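Nitrogenase molybdenum-iron protein beta chain (Clostridium pasteurianum, PDB 5VQ3) forms, with its alpha-chain partner, the molybdenum-iron component of nitrogenase, which reduces dinitrogen to ammonia, and shares in binding the [8Fe-7S] cluster. Local coordinates at residues 297-302 / 428-433. Sequence-based numbering, arbitrary orientation.
Sequences GQLIDL and KGAIRL. With FE2 (Fe (II) ion), chain H.
Segments 297-302 and 428-433 of two helices run side by side in nearly the same direction, their axes 9.2 Å apart at closest and crossing at 20°, with L299 CA and I431 CA the closest such pair at 5.6 Å. I431 gives the largest share of the contact: its CG1 lies 3.9 Å from L299 CA, and its CD1 reaches on to Q298 CB at 4.2 Å. A chi1 of -74° leaves CG1 beside the backbone N and sends CG2 of I431 the other way, to L302 CD2 at 4.0 Å. Both L299 methyls rest against A430 CB, CD2 at 3.6 Å. No hydrogen bond crosses; the side-chain contacts are all apolar, though L302 CD2 also rests on the I431 carbonyl oxygen. The seam joins the long C-terminal helix 426-448 to helix 290-305 at the interface with the second beta subunit, whose Y417 and Y421 pack on L302 and I431 and whose D209 O accepts a hydrogen bond from Q298 NE2. D301 OD2 lies 2.1 Å from the iron(II) FE; D305, two waters and, from the second subunit, E62 and the K61 carbonyl complete the six ligands. D301 OD1 accepts a 2.7 Å hydrogen bond from O of one iron-bound water and also hydrogen-bonds T212 of the second subunit.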
# COMPACT_ATOMS: atom_id res chain seq x y z
N GLY B 297 0.85 -9.93 21.06
CA GLY B 297 -0.62 -9.86 21.25
C GLY B 297 -1.33 -8.95 20.25
O GLY B 297 -2.47 -9.24 19.85
N GLN B 298 -0.69 -7.85 19.86
CA GLN B 298 -1.20 -6.99 18.78
C GLN B 298 -1.20 -7.71 17.43
O GLN B 298 -2.14 -7.57 16.65
CB GLN B 298 -0.41 -5.69 18.68
CG GLN B 298 -0.63 -4.77 19.88
CD GLN B 298 0.27 -3.57 19.85
OE1 GLN B 298 1.45 -3.69 19.54
NE2 GLN B 298 -0.26 -2.40 20.17
N LEU B 299 -0.13 -8.47 17.13
CA LEU B 299 -0.11 -9.29 15.94
C LEU B 299 -1.26 -10.29 15.93
O LEU B 299 -1.96 -10.43 14.93
CB LEU B 299 1.24 -10.02 15.79
CG LEU B 299 1.32 -11.07 14.72
CD1 LEU B 299 1.11 -10.45 13.34
CD2 LEU B 299 2.62 -11.79 14.82
N ILE B 300 -1.40 -11.02 17.02
CA ILE B 300 -2.47 -12.00 17.13
C ILE B 300 -3.84 -11.31 16.96
O ILE B 300 -4.69 -11.81 16.26
CB ILE B 300 -2.43 -12.76 18.46
CG1 ILE B 300 -1.10 -13.53 18.62
CG2 ILE B 300 -3.64 -13.68 18.55
CD1 ILE B 300 -0.89 -14.61 17.59
N ASP B 301 -4.02 -10.14 17.58
CA ASP B 301 -5.27 -9.36 17.47
C ASP B 301 -5.55 -9.04 15.99
O ASP B 301 -6.67 -9.17 15.51
CB ASP B 301 -5.17 -8.08 18.25
CG ASP B 301 -6.52 -7.37 18.39
OD1 ASP B 301 -7.30 -7.79 19.25
OD2 ASP B 301 -6.77 -6.42 17.63
N LEU B 302 -4.50 -8.64 15.30
CA LEU B 302 -4.60 -8.31 13.88
C LEU B 302 -4.93 -9.51 12.99
O LEU B 302 -5.81 -9.43 12.10
CB LEU B 302 -3.28 -7.65 13.44
CG LEU B 302 -3.23 -7.21 11.98
CD1 LEU B 302 -4.33 -6.23 11.67
CD2 LEU B 302 -1.87 -6.63 11.65
N LYS B 428 6.72 -7.04 15.09
CA LYS B 428 6.53 -5.77 14.37
C LYS B 428 6.53 -5.96 12.85
O LYS B 428 5.71 -5.38 12.13
CB LYS B 428 7.63 -4.78 14.78
CG LYS B 428 7.63 -3.46 14.03
CD LYS B 428 8.79 -2.54 14.41
CE LYS B 428 8.75 -2.15 15.88
NZ LYS B 428 9.75 -1.09 16.16
N GLY B 429 7.50 -6.72 12.34
CA GLY B 429 7.57 -7.00 10.92
C GLY B 429 6.37 -7.80 10.42
O GLY B 429 5.89 -7.60 9.31
N ALA B 430 5.90 -8.70 11.24
CA ALA B 430 4.73 -9.52 10.91
C ALA B 430 3.49 -8.66 10.75
O ALA B 430 2.70 -8.84 9.84
CB ALA B 430 4.50 -10.55 11.99
N ILE B 431 3.33 -7.70 11.65
CA ILE B 431 2.24 -6.73 11.54
C ILE B 431 2.32 -5.98 10.21
O ILE B 431 1.31 -5.86 9.52
CB ILE B 431 2.28 -5.77 12.73
CG1 ILE B 431 1.79 -6.48 13.99
CG2 ILE B 431 1.48 -4.54 12.45
CD1 ILE B 431 2.08 -5.71 15.27
N ARG B 432 3.51 -5.50 9.84
CA ARG B 432 3.68 -4.80 8.57
C ARG B 432 3.29 -5.70 7.40
O ARG B 432 2.68 -5.24 6.43
CB ARG B 432 5.13 -4.32 8.35
CG ARG B 432 5.65 -3.29 9.33
CD ARG B 432 4.94 -1.96 9.24
NE ARG B 432 5.72 -0.92 8.57
CZ ARG B 432 5.61 -0.59 7.29
NH1 ARG B 432 4.79 -1.24 6.47
NH2 ARG B 432 6.35 0.39 6.82
N LEU B 433 3.70 -6.96 7.44
CA LEU B 433 3.31 -7.91 6.40
C LEU B 433 1.82 -8.13 6.29
O LEU B 433 1.29 -8.18 5.18
CB LEU B 433 3.99 -9.28 6.58
CG LEU B 433 5.49 -9.32 6.24
CD1 LEU B 433 6.08 -10.61 6.76
CD2 LEU B 433 5.67 -9.20 4.73
FE FE2 H . -8.64 -5.44 17.39
O HOH W 1 -9.71 -7.01 18.21
O HOH W 2 -7.56 -3.86 16.62